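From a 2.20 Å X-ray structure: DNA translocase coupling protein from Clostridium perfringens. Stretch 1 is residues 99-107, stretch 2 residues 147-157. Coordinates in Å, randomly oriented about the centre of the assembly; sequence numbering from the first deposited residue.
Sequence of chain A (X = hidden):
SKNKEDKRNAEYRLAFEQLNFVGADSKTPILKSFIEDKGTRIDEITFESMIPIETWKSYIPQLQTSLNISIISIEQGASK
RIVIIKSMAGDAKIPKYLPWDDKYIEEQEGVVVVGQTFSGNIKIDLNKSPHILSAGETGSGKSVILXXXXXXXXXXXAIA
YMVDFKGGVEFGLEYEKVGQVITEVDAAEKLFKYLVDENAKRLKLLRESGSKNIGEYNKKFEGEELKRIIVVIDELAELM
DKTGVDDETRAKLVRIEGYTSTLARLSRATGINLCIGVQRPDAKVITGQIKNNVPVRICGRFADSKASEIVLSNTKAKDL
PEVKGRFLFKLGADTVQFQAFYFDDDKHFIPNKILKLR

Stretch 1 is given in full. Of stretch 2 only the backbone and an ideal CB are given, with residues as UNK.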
# COMPACT_ATOMS: atom_id res chain seq x y z
N PRO A 99 0.57 -14.24 8.08
CA PRO A 99 1.07 -15.01 6.93
C PRO A 99 0.00 -15.19 5.87
O PRO A 99 -1.17 -15.32 6.19
CB PRO A 99 1.44 -16.37 7.55
CG PRO A 99 0.65 -16.46 8.82
CD PRO A 99 0.53 -15.05 9.32
N TRP A 100 0.42 -15.22 4.60
CA TRP A 100 -0.49 -15.49 3.50
C TRP A 100 -1.00 -16.92 3.61
O TRP A 100 -0.28 -17.79 4.09
CB TRP A 100 0.22 -15.32 2.14
CG TRP A 100 -0.59 -15.87 0.99
CD1 TRP A 100 -0.39 -17.05 0.34
CD2 TRP A 100 -1.83 -15.34 0.51
NE1 TRP A 100 -1.39 -17.26 -0.59
CE2 TRP A 100 -2.30 -16.23 -0.49
CE3 TRP A 100 -2.61 -14.22 0.83
CZ2 TRP A 100 -3.47 -15.99 -1.21
CZ3 TRP A 100 -3.76 -13.98 0.11
CH2 TRP A 100 -4.21 -14.88 -0.87
N ASP A 101 -2.22 -17.17 3.14
CA ASP A 101 -2.80 -18.50 3.07
C ASP A 101 -3.76 -18.53 1.87
O ASP A 101 -4.54 -17.59 1.69
CB ASP A 101 -3.49 -18.87 4.38
CG ASP A 101 -3.92 -20.32 4.48
OD1 ASP A 101 -4.74 -20.76 3.62
OD2 ASP A 101 -3.46 -21.01 5.40
N ASP A 102 -3.73 -19.61 1.08
CA ASP A 102 -4.58 -19.74 -0.11
C ASP A 102 -6.10 -19.69 0.19
O ASP A 102 -6.88 -19.48 -0.74
CB ASP A 102 -4.18 -20.99 -0.94
CG ASP A 102 -3.11 -20.74 -2.01
OD1 ASP A 102 -2.50 -19.64 -2.03
OD2 ASP A 102 -2.88 -21.64 -2.84
N LYS A 103 -6.50 -19.78 1.48
CA LYS A 103 -7.90 -19.70 1.91
C LYS A 103 -8.51 -18.30 1.68
O LYS A 103 -9.74 -18.18 1.58
CB LYS A 103 -8.05 -20.12 3.39
CG LYS A 103 -7.58 -19.08 4.41
CD LYS A 103 -7.86 -19.51 5.84
CE LYS A 103 -7.30 -18.52 6.84
NZ LYS A 103 -7.79 -18.78 8.22
N TYR A 104 -7.64 -17.26 1.60
CA TYR A 104 -8.04 -15.87 1.36
C TYR A 104 -8.39 -15.58 -0.11
O TYR A 104 -9.05 -14.57 -0.36
CB TYR A 104 -6.98 -14.89 1.87
CG TYR A 104 -6.68 -15.00 3.35
CD1 TYR A 104 -7.61 -14.59 4.30
CD2 TYR A 104 -5.43 -15.42 3.81
CE1 TYR A 104 -7.33 -14.66 5.67
CE2 TYR A 104 -5.15 -15.50 5.16
CZ TYR A 104 -6.10 -15.13 6.09
OH TYR A 104 -5.81 -15.18 7.43
N ILE A 105 -7.97 -16.44 -1.05
CA ILE A 105 -8.25 -16.26 -2.48
C ILE A 105 -9.75 -16.16 -2.72
O ILE A 105 -10.50 -17.05 -2.32
CB ILE A 105 -7.57 -17.35 -3.37
CG1 ILE A 105 -6.05 -17.16 -3.38
CG2 ILE A 105 -8.13 -17.32 -4.81
CD1 ILE A 105 -5.29 -18.25 -3.97
N GLU A 106 -10.16 -15.05 -3.35
CA GLU A 106 -11.56 -14.74 -3.67
C GLU A 106 -12.03 -15.52 -4.86
O GLU A 106 -11.28 -15.74 -5.81
CB GLU A 106 -11.75 -13.25 -3.93
CG GLU A 106 -11.44 -12.36 -2.74
CD GLU A 106 -12.37 -12.47 -1.55
OE1 GLU A 106 -13.60 -12.31 -1.74
OE2 GLU A 106 -11.88 -12.70 -0.42
N GLU A 107 -13.32 -15.87 -4.83
CA GLU A 107 -14.03 -16.61 -5.87
C GLU A 107 -14.31 -15.67 -7.04
O GLU A 107 -14.17 -16.07 -8.20
CB GLU A 107 -15.33 -17.23 -5.29
CG GLU A 107 -16.25 -16.27 -4.53
CD GLU A 107 -16.05 -16.05 -3.03
OE1 GLU A 107 -14.91 -16.21 -2.53
OE2 GLU A 107 -17.05 -15.70 -2.35
N UNK A 147 3.61 -9.17 -5.05
CA UNK A 147 3.76 -10.60 -5.41
C UNK A 147 2.57 -11.43 -4.90
O UNK A 147 2.19 -12.40 -5.55
CB UNK A 147 5.06 -11.16 -4.84
N UNK A 148 1.98 -11.02 -3.76
CA UNK A 148 0.77 -11.61 -3.17
C UNK A 148 -0.44 -11.35 -4.08
O UNK A 148 -1.24 -12.24 -4.31
CB UNK A 148 0.52 -11.04 -1.77
N UNK A 149 -0.58 -10.12 -4.58
CA UNK A 149 -1.64 -9.72 -5.54
C UNK A 149 -1.46 -10.54 -6.83
O UNK A 149 -2.42 -11.07 -7.35
CB UNK A 149 -1.58 -8.22 -5.84
N UNK A 150 -0.20 -10.62 -7.33
CA UNK A 150 0.16 -11.36 -8.55
C UNK A 150 -0.27 -12.81 -8.45
O UNK A 150 -0.88 -13.32 -9.38
CB UNK A 150 1.67 -11.28 -8.81
N UNK A 151 0.06 -13.48 -7.32
CA UNK A 151 -0.28 -14.88 -7.04
C UNK A 151 -1.79 -15.12 -7.12
O UNK A 151 -2.24 -16.05 -7.79
CB UNK A 151 0.24 -15.28 -5.66
N UNK A 152 -2.58 -14.24 -6.49
CA UNK A 152 -4.04 -14.28 -6.49
C UNK A 152 -4.60 -14.22 -7.90
O UNK A 152 -5.40 -15.09 -8.26
CB UNK A 152 -4.60 -13.13 -5.66
N UNK A 153 -4.11 -13.27 -8.72
CA UNK A 153 -4.52 -13.13 -10.11
C UNK A 153 -4.07 -14.29 -10.99
O UNK A 153 -4.83 -14.69 -11.86
CB UNK A 153 -3.97 -11.82 -10.68
N UNK A 154 -2.86 -14.83 -10.75
CA UNK A 154 -2.37 -16.01 -11.50
C UNK A 154 -3.28 -17.22 -11.20
O UNK A 154 -3.53 -18.03 -12.10
CB UNK A 154 -0.92 -16.33 -11.13
N UNK A 155 -3.78 -17.32 -9.95
CA UNK A 155 -4.71 -18.37 -9.49
C UNK A 155 -6.09 -18.17 -10.07
O UNK A 155 -6.86 -19.12 -10.09
CB UNK A 155 -4.79 -18.39 -7.96
N UNK A 156 -6.43 -16.95 -10.54
CA UNK A 156 -7.74 -16.69 -11.19
C UNK A 156 -7.60 -16.77 -12.70
O UNK A 156 -8.57 -16.49 -13.40
CB UNK A 156 -8.29 -15.32 -10.79
N UNK A 157 -6.43 -17.16 -13.19
CA UNK A 157 -6.20 -17.35 -14.62
C UNK A 157 -5.65 -16.16 -15.39
O UNK A 157 -5.64 -16.19 -16.62
CB UNK A 157 -7.52 -17.77 -15.27

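Stretch 2 enters as a helix already under way, so its side chains meet stretch 1 at intervals of three and four: 148, 151, 152, 155 and 156.

Position 147 is out of reach of stretch 1, which therefore sets no preference; it is Arg147, bonded through its guanidinium elsewhere in the structure.

At 148 the CB leaves sideways, 5.2 Å from CE3 of Trp100. That gap leaves room for a small or slender side chain against an indole; alanine, serine, cysteine or valine would all be plausible. The residue is Cys148, chi1 in the t well, which carries SG to 3.4 Å from Trp100 CE3. The sulfur approaches the six-membered ring of Trp100 obliquely, SG lying 4.0 Å from its centroid.

Position 149 points away and 150 lies out of reach, so stretch 1 says nothing about either; they are Ile149 and Leu150.

Position 151 points toward stretch 1, yet no atom of it lies within 5.5 Å of the ideal CB. A long or broad side chain is needed to close that space. Within it lie the Trp100 indole, the Ile105 methyl CD1 and the carboxylate of Asp102, so the best candidates combine apolar surface with a donor: tryptophan, tyrosine, perhaps arginine or lysine. Trp151 meets both demands. Its NE1 donates to Asp102 OD1 at 2.9 Å and 165°, with the oxygen near the ring plane, as an indole N-H prefers. The same OD1 accepts from Trp100 NE1 at 3.0 Å, so one carboxylate oxygen ties two indoles together. Their five-membered rings pack obliquely, planes at 84°.

At 152 the CB points sideways, 4.9 Å from Ile105 CG1 and 5.1 Å from Trp100 CH2. A medium, flexible chain with an apolar stem would suit: leucine, methionine or glutamine. Gln152 lays its stem against the isoleucine, CG to Ile105 CG1 at 4.2 Å, and brings its CD to 3.5 Å from Trp100 CH2.

Positions 153 and 154 are out of reach; they are Leu153 and Leu154.

At 155 the CB points toward stretch 1, 4.0 Å from Ile105 CD1, with the Asp102 carboxylate farther along. An aliphatic stem ending in a positive charge or a donor fits; lysine and arginine lead, with glutamine possible. Lys155 packs CE 3.7 Å from Ile105 CD1. Its NZ stays 4.2 Å from Asp102 OD2, beyond a salt bridge, and a water spans the gap, donating to Asp102 OD2 at 2.8 Å and accepting from Lys155 NZ at 3.0 Å.

At 156 the CB is sideways with nothing near it, but the backbone carbonyl of Glu106 offers an acceptor to a longer chain. Glutamine, lysine or arginine could reach. Gln156 does: NE2 donates weakly to Glu106 O, 3.2 Å at 124°.

Position 157 has phi/psi of 92/12, where a CB would jam against the preceding carbonyl oxygen. The backbone calls for glycine, and Gly157 it is.

Stretch 2 147-157: RCILWQLLKQG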
# COMPACT_ATOMS: atom_id res chain seq x y z
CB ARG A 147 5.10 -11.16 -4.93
CG ARG A 147 6.29 -10.56 -5.67
CD ARG A 147 7.60 -11.14 -5.18
NE ARG A 147 8.74 -10.40 -5.73
CZ ARG A 147 9.43 -9.47 -5.07
NH1 ARG A 147 9.12 -9.18 -3.81
NH2 ARG A 147 10.44 -8.84 -5.66
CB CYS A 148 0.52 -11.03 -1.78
SG CYS A 148 -0.81 -11.84 -0.88
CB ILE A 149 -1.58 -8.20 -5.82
CG1 ILE A 149 -2.02 -7.39 -4.56
CG2 ILE A 149 -2.46 -7.83 -7.07
CD1 ILE A 149 -1.63 -5.97 -4.60
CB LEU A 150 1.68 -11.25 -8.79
CG LEU A 150 2.30 -12.09 -9.91
CD1 LEU A 150 1.66 -11.74 -11.31
CD2 LEU A 150 3.83 -11.92 -9.93
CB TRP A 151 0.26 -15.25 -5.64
CG TRP A 151 -0.14 -16.64 -5.24
CD1 TRP A 151 -1.07 -16.98 -4.29
CD2 TRP A 151 0.25 -17.86 -5.89
NE1 TRP A 151 -1.20 -18.35 -4.23
CE2 TRP A 151 -0.41 -18.92 -5.21
CE3 TRP A 151 1.14 -18.18 -6.93
CZ2 TRP A 151 -0.22 -20.26 -5.55
CZ3 TRP A 151 1.32 -19.51 -7.28
CH2 TRP A 151 0.64 -20.53 -6.60
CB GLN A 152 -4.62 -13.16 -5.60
CG GLN A 152 -4.30 -13.39 -4.12
CD GLN A 152 -4.78 -12.29 -3.21
OE1 GLN A 152 -4.02 -11.58 -2.56
NE2 GLN A 152 -6.06 -12.13 -3.13
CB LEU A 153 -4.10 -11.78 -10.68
CG LEU A 153 -4.75 -10.60 -9.96
CD1 LEU A 153 -4.14 -9.29 -10.43
CD2 LEU A 153 -6.29 -10.65 -10.09
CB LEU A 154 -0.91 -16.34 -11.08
CG LEU A 154 0.19 -15.43 -11.62
CD1 LEU A 154 1.53 -15.84 -11.10
CD2 LEU A 154 0.22 -15.42 -13.16
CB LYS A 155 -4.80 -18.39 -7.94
CG LYS A 155 -3.59 -19.02 -7.24
CD LYS A 155 -3.64 -20.54 -7.28
CE LYS A 155 -4.40 -21.16 -6.14
NZ LYS A 155 -4.86 -22.53 -6.48
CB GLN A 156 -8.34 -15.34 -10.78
CG GLN A 156 -8.60 -15.26 -9.28
CD GLN A 156 -9.02 -13.90 -8.81
OE1 GLN A 156 -9.09 -12.94 -9.57
NE2 GLN A 156 -9.33 -13.80 -7.54
O HOH W 1 -5.05 -23.27 -3.56
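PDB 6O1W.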